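D-3-phosphoglycerate dehydrogenase-related protein (Vibrio cholerae, PDB 4S1V) probably catalyses the NAD-dependent interconversion of a D-2-hydroxyacid such as 3-phosphoglycerate and its keto acid, as a Rossmann-fold member of the D-isomer-specific 2-hydroxyacid dehydrogenase family. Local coordinates at residues 15-20 / 299-304; 24-29 / 307-312; 109-114 / 143-148; 158-163 / 186-191; 250-255 / 281-286. One frame throughout, in Å; residues are numbered along the deposited sequence.

Contact 1: 15-20 / 299-304; sequences RGLNAF and IYFQAA
With CG of L17 and CG of F301 each placed beside its own backbone N (chi1 -56° and -66°), the two side chains converge between the 15-20 loop and the helical turns of 299-304. The CD1 branch of L17 touches one flank of the F301 ring, 3.6 Å from CD2, and approaches at a slant rather than squarely over a face or at the rim. From this methyl, CG of the ring is 4.0 Å away, and CB of F301 is also within touching distance.

A19 presses against the backbone of the helix itself. Its methyl CB sits 3.5 Å from N of Q302, and CB of F301 lies 4.1 Å off. CB of Q302 also touches this methyl. Such a small side chain lets the two backbones approach to 4.8 Å between CA of A19 and CA of Q302. No hydrogen bond links the two segments, so the join is van der Waals packing, mostly buried.

One turn earlier on the helix, E298 grips the loop with its carboxylate, OE2 taking N of N18 and OE1 taking N of A19. Y297 meets F301 edge-to-face, and L141 of the second subunit packs on L17. Helix 294-312 thus returns from the nucleotide-binding domain to lie against the loop joining strand 3-6 to strand 27-30 of the five-stranded parallel sheet.

Contact 2: 24-29 / 307-312; sequences QGHDVT and NVVKFA
H26 points the CE1-NE2 end of its imidazole at V309 and A312, one turn apart on the helix. CE1 approaches CB of A312 to 4.2 Å, the methyl lying off the ring edge and near the ring plane. NE2 comes equally near CG1 of V309, but there the ring meets the methyl at a slant. The ring reaches across because its CG stands beside the backbone N, with chi1 at -75°. The backbones stay well apart, 9.5 Å between CA of H26 and CA of V309, and the imidazole spans that interval.

Strand 27-30 is an outermost strand of the N-terminal parallel sheet within this chain, and helix 294-312 packs over that sheet. V308, for instance, rests on I4, L73 and S75. The contact therefore lies where the end of the helix meets the margin of the sheet, near the protein surface.

Across the interface there is no hydrogen bond or ion pair, and the CE1-NE2 side of the ring makes only van der Waals contact with two aliphatic groups. Its polar anchor is on its own side: ND1 accepts from the backbone N of M2. That bond limits rotation of the ring and is consistent with a neutral imidazole carrying its proton on NE2.

Contact 3: 109-114 / 143-148; sequences LCWSLI and RTLSGR
The contact between the segments is wholly apolar and centres on L145, whose two methyl branches point to helix 104-119. CD1 lies 3.7 Å from CZ2 of W111, meeting the indole obliquely at its six-membered ring, and the two side chains advance from opposite directions. CD2 is the same distance from CG2 of I114, whose side chain crosses that of L145 at about a right angle. The gap between CD1 of L145 and CG2 of I114 is 3.9 Å, so one methyl bridges both helix residues. W111 reaches out because its CG lies beside the carbonyl carbon (chi1 -152°).

Two aromatic rings also pack on W111: F169 meets it edge-to-face, and the F165 ring is inclined to it at about 60°.

Hydrogen bonding belongs to the loop rather than to the join. A type II turn runs from L145 to R148, closed by N of R148 on O of L145 at 2.9 Å, with G147 at positive phi. The carboxylate of E108 of the second subunit takes the backbone N of both L145 and S146, fixing the start of this turn from across the interface.

The site is a buried hydrophobic anchor for the loop leading into strand 150-153, the first strand in the chain of the seven-stranded parallel sheet, which has the Rossmann-type fold.

Contact 4: 158-163 / 186-191; sequences IGQRIA and LELGYQ
A163 and Y190 make the close part of this contact, the methyl of the alanine lying against the phenol end of the tyrosine. CB of A163 is 3.5 Å from CE2 of Y190 and slightly farther, 3.7 Å, from OH of Y190, so the methyl sits beside the outer corner of the ring. It comes in obliquely, neither over a face nor at the edge. A first torsion of -51°, with CG beside the backbone N, directs the ring to the helix. One ring face is occupied from within its own segment: CB of L188 stands 3.7 Å above the plane of Y190, offset toward the rim. On the deeper side, I173 of the neighbouring strand touches both A163 and Y190, and I152 also packs on A163.

The two segments belong to successive beta-alpha-beta units of the Rossmann fold. Helix 157-168 joins strands 150-153 and 173-176, and helix 179-188 leads on to the short edge strand 191-192. G159 is the last glycine of a GxGxxG pattern, consistent with a dinucleotide-binding turn at the start of the first helix. The second helix ends in a Schellman motif at G189, whose N bonds to O of L186 at 2.9 Å; this reversal carries the chain directly to Y190.

Toward solvent the packing is slack. CD1 of L188 approaches only the aliphatic part of Q160, at 4.4 Å from CG, and the Q160 amide turns elsewhere, its NE2 giving a hydrogen bond to O of L155.

Contact 5: 250-255 / 281-286; sequences SVMQAN and PNVLCA
This is a mixed polar and apolar contact, buried, that ties the last turn of helix 247-254 to the start of strand 283-285 at one border of the seven-stranded sheet. N282 provides the polar tie. Its ND2 donates to O of M252 at 2.9 Å with a nearly straight N-H...O angle of 167°. The donor stands above the carbonyl plane instead of on a lone pair, while N of N255 reaches the same oxygen from the opposite face, so O of M252 is held from both sides. N282 extends its amide toward the helix through a first torsion of 63°, with CG between backbone N and carbonyl carbon. ND2 also bonds to O of R258, in the connection leading to strand 259-262.

That connection completes a beta-alpha-beta crossover of the Rossmann fold: the helix runs between strands 233-236 and 259-262, and strand 283-285 lies beyond the latter in parallel.

Next along the chain from N282, CG2 of V283 packs against M252, 3.7 Å from its CG, the side chains crossing at about a right angle. The M252 chain then bends away from the strand. At the helix end, ND2 of N255 bonds to O of V251 at 2.9 Å, in the carbonyl plane and on a lone pair.

How the contacts relate
The five contacts fall into two groups, one in each lobe. Contacts 1 and 2 share helix 294-312, with centres about 12 Å apart, and meet where CZ of F20 packs 4.0 Å from CG1 of V28. Contacts 3, 4 and 5 lie in the nucleotide-binding domain, where helix 104-119 of contact 3 is the common neighbour: W111 and C110 touch I162 of contact 4, and L113 touches L284 and A286 of contact 5. Contacts 4 and 5 do not touch, their centres being about 27 Å apart. Between the lobes, centres of contacts 1 and 5 are about 36 Å apart; as in relatives, the coenzyme and substrate probably bind in the cleft between the lobes.

Contact 1: 15-20 / 299-304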
# COMPACT_ATOMS: atom_id res chain seq x y z
N ARG C 15 13.91 -8.98 -34.92
CA ARG C 15 13.56 -9.99 -35.93
C ARG C 15 12.30 -9.63 -36.70
O ARG C 15 12.17 -9.95 -37.87
CB ARG C 15 13.33 -11.38 -35.31
CG ARG C 15 14.57 -12.10 -34.83
CD ARG C 15 14.28 -13.54 -34.39
NE ARG C 15 13.12 -13.69 -33.50
CZ ARG C 15 12.84 -14.81 -32.82
NH1 ARG C 15 13.63 -15.87 -32.90
NH2 ARG C 15 11.76 -14.87 -32.04
N GLY C 16 11.37 -8.97 -36.01
CA GLY C 16 10.06 -8.65 -36.56
C GLY C 16 9.93 -7.33 -37.30
O GLY C 16 8.85 -7.01 -37.82
N LEU C 17 11.00 -6.54 -37.35
CA LEU C 17 10.97 -5.24 -38.03
C LEU C 17 10.99 -5.40 -39.55
O LEU C 17 11.53 -6.39 -40.05
CB LEU C 17 12.15 -4.37 -37.59
CG LEU C 17 12.36 -4.09 -36.10
CD1 LEU C 17 13.66 -3.34 -35.89
CD2 LEU C 17 11.18 -3.32 -35.50
N ASN C 18 10.42 -4.43 -40.27
CA ASN C 18 10.54 -4.35 -41.73
C ASN C 18 11.99 -4.35 -42.16
O ASN C 18 12.36 -4.97 -43.16
CB ASN C 18 9.88 -3.08 -42.28
CG ASN C 18 8.38 -3.08 -42.11
OD1 ASN C 18 7.75 -4.12 -42.02
ND2 ASN C 18 7.80 -1.88 -42.04
N ALA C 19 12.82 -3.65 -41.39
CA ALA C 19 14.23 -3.52 -41.69
C ALA C 19 14.99 -4.85 -41.67
O ALA C 19 16.03 -4.97 -42.32
CB ALA C 19 14.88 -2.51 -40.75
N PHE C 20 14.47 -5.84 -40.94
CA PHE C 20 15.13 -7.14 -40.83
C PHE C 20 15.25 -7.88 -42.17
O PHE C 20 16.20 -8.63 -42.38
CB PHE C 20 14.44 -8.03 -39.80
CG PHE C 20 15.31 -9.13 -39.25
CD1 PHE C 20 16.25 -8.86 -38.25
CD2 PHE C 20 15.18 -10.44 -39.71
CE1 PHE C 20 17.05 -9.87 -37.74
CE2 PHE C 20 15.98 -11.45 -39.19
CZ PHE C 20 16.91 -11.17 -38.21
N ILE C 299 13.91 2.97 -38.10
CA ILE C 299 14.93 3.92 -38.55
C ILE C 299 16.33 3.43 -38.17
O ILE C 299 17.22 3.35 -39.03
CB ILE C 299 14.65 5.34 -37.98
CG1 ILE C 299 13.41 5.95 -38.66
CG2 ILE C 299 15.86 6.25 -38.13
CD1 ILE C 299 12.64 6.92 -37.79
N TYR C 300 16.52 3.09 -36.90
CA TYR C 300 17.82 2.62 -36.41
C TYR C 300 18.37 1.46 -37.22
O TYR C 300 19.52 1.47 -37.65
CB TYR C 300 17.74 2.19 -34.95
CG TYR C 300 17.78 3.31 -33.96
CD1 TYR C 300 18.68 4.37 -34.11
CD2 TYR C 300 16.96 3.31 -32.85
CE1 TYR C 300 18.73 5.41 -33.18
CE2 TYR C 300 17.00 4.33 -31.92
CZ TYR C 300 17.88 5.38 -32.09
OH TYR C 300 17.90 6.38 -31.15
N PHE C 301 17.53 0.46 -37.41
CA PHE C 301 17.98 -0.77 -38.00
C PHE C 301 18.02 -0.71 -39.53
O PHE C 301 18.88 -1.34 -40.13
CB PHE C 301 17.20 -1.96 -37.42
CG PHE C 301 17.50 -2.19 -35.96
CD1 PHE C 301 18.64 -2.88 -35.56
CD2 PHE C 301 16.67 -1.66 -34.98
CE1 PHE C 301 18.93 -3.07 -34.22
CE2 PHE C 301 16.95 -1.85 -33.63
CZ PHE C 301 18.09 -2.56 -33.25
N GLN C 302 17.15 0.08 -40.16
CA GLN C 302 17.24 0.25 -41.62
C GLN C 302 18.60 0.83 -41.99
O GLN C 302 19.23 0.36 -42.93
CB GLN C 302 16.08 1.07 -42.21
CG GLN C 302 16.10 2.57 -41.91
CD GLN C 302 14.79 3.26 -42.25
OE1 GLN C 302 13.71 2.66 -42.19
NE2 GLN C 302 14.88 4.55 -42.60
N ALA C 303 19.06 1.80 -41.21
CA ALA C 303 20.33 2.47 -41.47
C ALA C 303 21.53 1.60 -41.07
O ALA C 303 22.51 1.50 -41.81
CB ALA C 303 20.38 3.81 -40.77
N ALA C 304 21.42 0.94 -39.92
CA ALA C 304 22.45 0.01 -39.46
C ALA C 304 22.61 -1.17 -40.43
O ALA C 304 23.73 -1.55 -40.76
CB ALA C 304 22.16 -0.48 -38.05

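Contact 2: 24-29 / 307-312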
# COMPACT_ATOMS: atom_id res chain seq x y z
N GLN C 24 18.35 -10.45 -45.51
CA GLN C 24 18.13 -11.71 -46.21
C GLN C 24 19.42 -12.17 -46.91
O GLN C 24 20.16 -11.35 -47.46
CB GLN C 24 16.99 -11.56 -47.21
CG GLN C 24 16.39 -12.87 -47.71
CD GLN C 24 15.71 -12.73 -49.06
OE1 GLN C 24 15.68 -11.64 -49.65
NE2 GLN C 24 15.17 -13.83 -49.56
N GLY C 25 19.69 -13.47 -46.86
CA GLY C 25 20.92 -14.01 -47.45
C GLY C 25 22.17 -13.76 -46.62
O GLY C 25 23.29 -13.83 -47.13
N HIS C 26 21.98 -13.44 -45.34
CA HIS C 26 23.08 -13.36 -44.38
C HIS C 26 22.76 -14.27 -43.23
O HIS C 26 21.60 -14.63 -43.02
CB HIS C 26 23.27 -11.94 -43.87
CG HIS C 26 23.93 -11.01 -44.85
ND1 HIS C 26 25.26 -11.02 -45.07
CD2 HIS C 26 23.41 -10.01 -45.67
CE1 HIS C 26 25.57 -10.08 -45.99
NE2 HIS C 26 24.43 -9.46 -46.35
N ASP C 27 23.80 -14.64 -42.48
CA ASP C 27 23.63 -15.47 -41.29
C ASP C 27 23.55 -14.59 -40.03
O ASP C 27 24.57 -14.08 -39.54
CB ASP C 27 24.79 -16.46 -41.18
CG ASP C 27 24.52 -17.58 -40.18
OD1 ASP C 27 23.37 -17.72 -39.72
OD2 ASP C 27 25.48 -18.32 -39.87
N VAL C 28 22.33 -14.41 -39.52
CA VAL C 28 22.07 -13.47 -38.42
C VAL C 28 21.63 -14.17 -37.12
O VAL C 28 20.69 -14.96 -37.11
CB VAL C 28 20.99 -12.43 -38.81
CG1 VAL C 28 20.90 -11.32 -37.78
CG2 VAL C 28 21.27 -11.84 -40.19
N THR C 29 22.32 -13.85 -36.02
CA THR C 29 21.87 -14.23 -34.68
C THR C 29 21.57 -12.98 -33.86
O THR C 29 22.40 -12.06 -33.77
CB THR C 29 22.93 -15.06 -33.92
OG1 THR C 29 23.33 -16.17 -34.73
CG2 THR C 29 22.37 -15.57 -32.59
N ASN C 307 24.27 -0.13 -43.70
CA ASN C 307 25.73 -0.05 -43.59
C ASN C 307 26.39 -1.43 -43.61
O ASN C 307 27.49 -1.59 -44.14
CB ASN C 307 26.12 0.75 -42.36
CG ASN C 307 25.91 2.24 -42.55
OD1 ASN C 307 25.97 2.75 -43.67
ND2 ASN C 307 25.67 2.94 -41.45
N VAL C 308 25.70 -2.42 -43.06
CA VAL C 308 26.14 -3.81 -43.13
C VAL C 308 26.26 -4.26 -44.59
O VAL C 308 27.31 -4.78 -44.99
CB VAL C 308 25.20 -4.75 -42.33
CG1 VAL C 308 25.49 -6.21 -42.65
CG2 VAL C 308 25.36 -4.51 -40.83
N VAL C 309 25.21 -4.03 -45.38
CA VAL C 309 25.21 -4.44 -46.80
C VAL C 309 26.13 -3.59 -47.69
O VAL C 309 26.62 -4.06 -48.72
CB VAL C 309 23.78 -4.56 -47.39
CG1 VAL C 309 22.96 -5.58 -46.62
CG2 VAL C 309 23.07 -3.21 -47.42
N LYS C 310 26.37 -2.34 -47.28
CA LYS C 310 27.40 -1.50 -47.89
C LYS C 310 28.80 -2.05 -47.63
O LYS C 310 29.66 -2.02 -48.51
CB LYS C 310 27.31 -0.06 -47.39
CG LYS C 310 26.23 0.78 -48.07
CD LYS C 310 26.31 2.24 -47.62
CE LYS C 310 25.45 3.14 -48.49
NZ LYS C 310 25.11 4.42 -47.80
N PHE C 311 29.02 -2.55 -46.41
CA PHE C 311 30.31 -3.16 -46.06
C PHE C 311 30.51 -4.47 -46.81
O PHE C 311 31.61 -4.76 -47.26
CB PHE C 311 30.43 -3.37 -44.54
CG PHE C 311 31.79 -3.89 -44.10
CD1 PHE C 311 32.05 -5.26 -44.05
CD2 PHE C 311 32.80 -3.00 -43.73
CE1 PHE C 311 33.29 -5.73 -43.65
CE2 PHE C 311 34.04 -3.48 -43.33
CZ PHE C 311 34.29 -4.84 -43.29
N ALA C 312 29.45 -5.26 -46.93
CA ALA C 312 29.51 -6.54 -47.65
C ALA C 312 30.09 -6.38 -49.06
O ALA C 312 30.90 -7.21 -49.50
CB ALA C 312 28.13 -7.19 -47.70

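Contact 3: 109-114 / 143-148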
# COMPACT_ATOMS: atom_id res chain seq x y z
N LEU C 109 8.31 10.19 -25.23
CA LEU C 109 8.49 9.38 -24.02
C LEU C 109 8.77 10.25 -22.79
O LEU C 109 8.19 10.03 -21.72
CB LEU C 109 9.60 8.33 -24.22
CG LEU C 109 9.91 7.26 -23.15
CD1 LEU C 109 10.76 7.84 -22.01
CD2 LEU C 109 8.66 6.58 -22.60
N CYS C 110 9.64 11.25 -22.94
CA CYS C 110 9.93 12.20 -21.88
C CYS C 110 8.62 12.83 -21.40
O CYS C 110 8.38 12.94 -20.20
CB CYS C 110 10.89 13.29 -22.35
SG CYS C 110 11.31 14.49 -21.08
N TRP C 111 7.76 13.21 -22.35
CA TRP C 111 6.49 13.82 -21.99
C TRP C 111 5.58 12.87 -21.27
O TRP C 111 4.89 13.25 -20.32
CB TRP C 111 5.79 14.40 -23.22
CG TRP C 111 4.91 15.54 -22.80
CD1 TRP C 111 3.52 15.61 -22.82
CD2 TRP C 111 5.35 16.81 -22.20
NE1 TRP C 111 3.08 16.81 -22.32
CE2 TRP C 111 4.13 17.58 -21.93
CE3 TRP C 111 6.58 17.37 -21.89
CZ2 TRP C 111 4.17 18.84 -21.37
CZ3 TRP C 111 6.61 18.66 -21.33
CH2 TRP C 111 5.43 19.37 -21.08
N SER C 112 5.57 11.62 -21.72
CA SER C 112 4.79 10.57 -21.08
C SER C 112 5.22 10.35 -19.62
O SER C 112 4.37 10.11 -18.75
CB SER C 112 4.94 9.26 -21.87
OG SER C 112 4.17 8.23 -21.28
N LEU C 113 6.52 10.46 -19.36
CA LEU C 113 7.06 10.34 -18.01
C LEU C 113 6.60 11.51 -17.17
O LEU C 113 6.18 11.34 -16.02
CB LEU C 113 8.60 10.29 -18.03
CG LEU C 113 9.38 9.16 -18.71
CD1 LEU C 113 10.73 8.98 -18.04
CD2 LEU C 113 8.63 7.84 -18.68
N ILE C 114 6.67 12.70 -17.75
CA ILE C 114 6.29 13.93 -17.05
C ILE C 114 4.82 13.88 -16.63
O ILE C 114 4.48 14.18 -15.48
CB ILE C 114 6.61 15.17 -17.91
CG1 ILE C 114 8.13 15.40 -17.93
CG2 ILE C 114 5.89 16.41 -17.40
CD1 ILE C 114 8.63 16.28 -19.06
N ARG C 143 -1.10 16.55 -10.06
CA ARG C 143 -1.10 17.98 -10.37
C ARG C 143 -1.08 18.22 -11.88
O ARG C 143 -0.43 17.48 -12.62
CB ARG C 143 0.12 18.65 -9.74
CG ARG C 143 0.06 18.76 -8.23
CD ARG C 143 1.43 19.00 -7.63
NE ARG C 143 1.93 20.35 -7.92
CZ ARG C 143 2.04 21.33 -7.03
NH1 ARG C 143 1.70 21.14 -5.76
NH2 ARG C 143 2.49 22.51 -7.42
N THR C 144 -1.80 19.26 -12.31
CA THR C 144 -1.76 19.67 -13.72
C THR C 144 -0.43 20.34 -14.04
O THR C 144 0.24 20.90 -13.16
CB THR C 144 -2.93 20.63 -14.08
OG1 THR C 144 -2.93 21.74 -13.18
CG2 THR C 144 -4.26 19.93 -13.99
N LEU C 145 -0.06 20.29 -15.32
CA LEU C 145 1.14 20.99 -15.78
C LEU C 145 0.84 22.45 -16.09
O LEU C 145 1.71 23.31 -15.93
CB LEU C 145 1.72 20.29 -17.00
CG LEU C 145 2.23 18.86 -16.82
CD1 LEU C 145 2.49 18.24 -18.18
CD2 LEU C 145 3.49 18.82 -15.96
N SER C 146 -0.38 22.71 -16.55
CA SER C 146 -0.86 24.05 -16.90
C SER C 146 -0.55 25.05 -15.80
O SER C 146 -0.94 24.84 -14.65
CB SER C 146 -2.37 24.01 -17.15
OG SER C 146 -2.85 25.27 -17.58
N GLY C 147 0.16 26.12 -16.14
CA GLY C 147 0.56 27.14 -15.16
C GLY C 147 1.94 26.94 -14.55
O GLY C 147 2.59 27.91 -14.15
N ARG C 148 2.39 25.69 -14.46
CA ARG C 148 3.71 25.38 -13.88
C ARG C 148 4.84 25.73 -14.85
O ARG C 148 4.71 25.51 -16.06
CB ARG C 148 3.78 23.90 -13.45
CG ARG C 148 2.92 23.56 -12.23
CD ARG C 148 3.08 22.10 -11.79
NE ARG C 148 4.26 21.89 -10.96
CZ ARG C 148 4.56 20.75 -10.32
NH1 ARG C 148 3.78 19.69 -10.41
NH2 ARG C 148 5.67 20.69 -9.60

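Contact 4: 158-163 / 186-191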
# COMPACT_ATOMS: atom_id res chain seq x y z
N ILE C 158 15.69 17.33 -29.14
CA ILE C 158 14.73 16.83 -28.15
C ILE C 158 14.17 17.96 -27.29
O ILE C 158 12.95 18.09 -27.16
CB ILE C 158 15.30 15.68 -27.30
CG1 ILE C 158 15.68 14.50 -28.19
CG2 ILE C 158 14.28 15.22 -26.26
CD1 ILE C 158 16.50 13.42 -27.52
N GLY C 159 15.05 18.79 -26.72
CA GLY C 159 14.64 19.93 -25.89
C GLY C 159 13.56 20.81 -26.52
O GLY C 159 12.57 21.15 -25.86
N GLN C 160 13.74 21.16 -27.80
CA GLN C 160 12.79 22.03 -28.51
C GLN C 160 11.39 21.43 -28.59
O GLN C 160 10.40 22.16 -28.49
CB GLN C 160 13.29 22.33 -29.92
CG GLN C 160 14.29 23.47 -30.00
CD GLN C 160 14.92 23.60 -31.37
OE1 GLN C 160 14.23 23.80 -32.37
NE2 GLN C 160 16.25 23.50 -31.41
N ARG C 161 11.33 20.12 -28.77
CA ARG C 161 10.06 19.41 -28.81
C ARG C 161 9.36 19.42 -27.46
O ARG C 161 8.14 19.56 -27.40
CB ARG C 161 10.25 17.99 -29.32
CG ARG C 161 10.51 17.97 -30.82
CD ARG C 161 10.82 16.59 -31.37
NE ARG C 161 11.37 16.73 -32.72
CZ ARG C 161 10.67 16.64 -33.84
NH1 ARG C 161 9.37 16.39 -33.82
NH2 ARG C 161 11.28 16.80 -35.00
N ILE C 162 10.14 19.27 -26.38
CA ILE C 162 9.62 19.32 -25.01
C ILE C 162 9.02 20.70 -24.71
O ILE C 162 7.95 20.81 -24.10
CB ILE C 162 10.71 18.94 -23.97
CG1 ILE C 162 11.28 17.53 -24.26
CG2 ILE C 162 10.18 19.00 -22.55
CD1 ILE C 162 10.25 16.44 -24.43
N ALA C 163 9.72 21.75 -25.15
CA ALA C 163 9.23 23.14 -25.04
C ALA C 163 7.90 23.35 -25.75
O ALA C 163 7.00 23.95 -25.19
CB ALA C 163 10.26 24.11 -25.57
N LEU C 186 15.18 32.64 -26.75
CA LEU C 186 14.69 34.01 -27.00
C LEU C 186 14.06 34.13 -28.39
O LEU C 186 12.98 34.70 -28.53
CB LEU C 186 15.79 35.05 -26.80
CG LEU C 186 16.40 35.24 -25.40
CD1 LEU C 186 17.31 36.46 -25.38
CD2 LEU C 186 15.35 35.36 -24.30
N GLU C 187 14.72 33.59 -29.41
CA GLU C 187 14.19 33.61 -30.78
C GLU C 187 12.84 32.89 -30.93
O GLU C 187 12.04 33.24 -31.80
CB GLU C 187 15.20 33.03 -31.77
CG GLU C 187 16.41 33.92 -32.01
CD GLU C 187 17.54 33.20 -32.71
OE1 GLU C 187 17.41 31.98 -32.95
OE2 GLU C 187 18.57 33.84 -33.02
N LEU C 188 12.60 31.90 -30.08
CA LEU C 188 11.31 31.21 -30.08
C LEU C 188 10.29 31.88 -29.14
O LEU C 188 9.12 31.50 -29.12
CB LEU C 188 11.49 29.73 -29.74
CG LEU C 188 12.33 28.91 -30.73
CD1 LEU C 188 12.64 27.51 -30.19
CD2 LEU C 188 11.68 28.85 -32.11
N GLY C 189 10.73 32.86 -28.36
CA GLY C 189 9.84 33.61 -27.47
C GLY C 189 9.66 32.98 -26.10
O GLY C 189 8.69 33.29 -25.39
N TYR C 190 10.58 32.08 -25.73
CA TYR C 190 10.64 31.50 -24.39
C TYR C 190 11.54 32.36 -23.50
O TYR C 190 12.14 33.33 -23.97
CB TYR C 190 11.20 30.07 -24.42
CG TYR C 190 10.54 29.12 -25.40
CD1 TYR C 190 9.15 29.10 -25.59
CD2 TYR C 190 11.31 28.21 -26.12
CE1 TYR C 190 8.56 28.21 -26.48
CE2 TYR C 190 10.73 27.31 -27.00
CZ TYR C 190 9.36 27.32 -27.18
OH TYR C 190 8.80 26.42 -28.06
N GLN C 191 11.64 32.01 -22.22
CA GLN C 191 12.55 32.74 -21.34
C GLN C 191 13.92 32.07 -21.31
O GLN C 191 14.03 30.85 -21.43
CB GLN C 191 11.99 32.81 -19.91
CG GLN C 191 10.57 33.34 -19.82
CD GLN C 191 10.05 33.29 -18.40
OE1 GLN C 191 10.55 33.99 -17.52
NE2 GLN C 191 9.03 32.46 -18.17

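Contact 5: 250-255 / 281-286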
# COMPACT_ATOMS: atom_id res chain seq x y z
N SER C 250 19.87 10.52 -2.85
CA SER C 250 19.98 11.11 -1.52
C SER C 250 18.90 12.17 -1.30
O SER C 250 18.26 12.19 -0.25
CB SER C 250 21.38 11.69 -1.30
OG SER C 250 21.53 12.18 0.02
N VAL C 251 18.69 13.02 -2.31
CA VAL C 251 17.74 14.15 -2.22
C VAL C 251 16.27 13.70 -2.26
O VAL C 251 15.46 14.16 -1.47
CB VAL C 251 18.02 15.20 -3.32
CG1 VAL C 251 16.90 16.23 -3.40
CG2 VAL C 251 19.34 15.91 -3.06
N MET C 252 15.95 12.78 -3.17
CA MET C 252 14.58 12.27 -3.26
C MET C 252 14.16 11.49 -2.01
O MET C 252 13.02 11.62 -1.54
CB MET C 252 14.40 11.43 -4.53
CG MET C 252 14.54 12.24 -5.81
SD MET C 252 13.42 13.65 -5.87
CE MET C 252 14.54 14.92 -6.44
N GLN C 253 15.08 10.69 -1.47
CA GLN C 253 14.80 9.94 -0.25
C GLN C 253 14.49 10.90 0.90
O GLN C 253 13.57 10.67 1.67
CB GLN C 253 15.97 9.00 0.10
CG GLN C 253 16.28 8.90 1.60
CD GLN C 253 15.33 8.00 2.33
OE1 GLN C 253 15.05 8.19 3.52
NE2 GLN C 253 14.82 7.00 1.62
N ALA C 254 15.26 11.99 0.98
CA ALA C 254 15.10 12.99 2.03
C ALA C 254 13.83 13.85 1.92
O ALA C 254 13.39 14.46 2.91
CB ALA C 254 16.34 13.89 2.07
N ASN C 255 13.25 13.91 0.72
CA ASN C 255 12.15 14.83 0.45
C ASN C 255 10.98 14.17 -0.28
O ASN C 255 10.86 14.31 -1.49
CB ASN C 255 12.67 16.04 -0.32
CG ASN C 255 13.73 16.81 0.45
OD1 ASN C 255 13.41 17.66 1.28
ND2 ASN C 255 14.99 16.49 0.20
N PRO C 281 9.01 5.63 -3.69
CA PRO C 281 7.70 5.89 -4.29
C PRO C 281 7.64 7.21 -5.06
O PRO C 281 6.84 7.33 -5.99
CB PRO C 281 6.75 5.93 -3.09
CG PRO C 281 7.62 6.17 -1.90
CD PRO C 281 8.91 5.47 -2.22
N ASN C 282 8.46 8.18 -4.67
CA ASN C 282 8.46 9.51 -5.31
C ASN C 282 9.35 9.66 -6.55
O ASN C 282 9.52 10.76 -7.07
CB ASN C 282 8.74 10.62 -4.28
CG ASN C 282 10.12 10.52 -3.65
OD1 ASN C 282 10.72 9.46 -3.59
ND2 ASN C 282 10.63 11.66 -3.16
N VAL C 283 9.94 8.55 -7.01
CA VAL C 283 10.70 8.56 -8.26
C VAL C 283 10.08 7.59 -9.26
O VAL C 283 9.97 6.39 -8.98
CB VAL C 283 12.20 8.21 -8.05
CG1 VAL C 283 12.95 8.15 -9.38
CG2 VAL C 283 12.86 9.21 -7.11
N LEU C 284 9.67 8.10 -10.41
CA LEU C 284 9.22 7.26 -11.49
C LEU C 284 10.45 6.77 -12.24
O LEU C 284 11.27 7.57 -12.69
CB LEU C 284 8.25 8.03 -12.41
CG LEU C 284 7.54 7.26 -13.53
CD1 LEU C 284 6.20 7.89 -13.87
CD2 LEU C 284 8.40 7.14 -14.79
N CYS C 285 10.58 5.45 -12.35
CA CYS C 285 11.74 4.83 -13.01
C CYS C 285 11.30 4.02 -14.24
O CYS C 285 10.53 3.06 -14.11
CB CYS C 285 12.48 3.89 -12.04
SG CYS C 285 13.22 4.67 -10.59
N ALA C 286 11.77 4.43 -15.41
CA ALA C 286 11.49 3.71 -16.66
C ALA C 286 12.78 3.10 -17.20
O ALA C 286 13.86 3.67 -16.99
CB ALA C 286 10.86 4.64 -17.68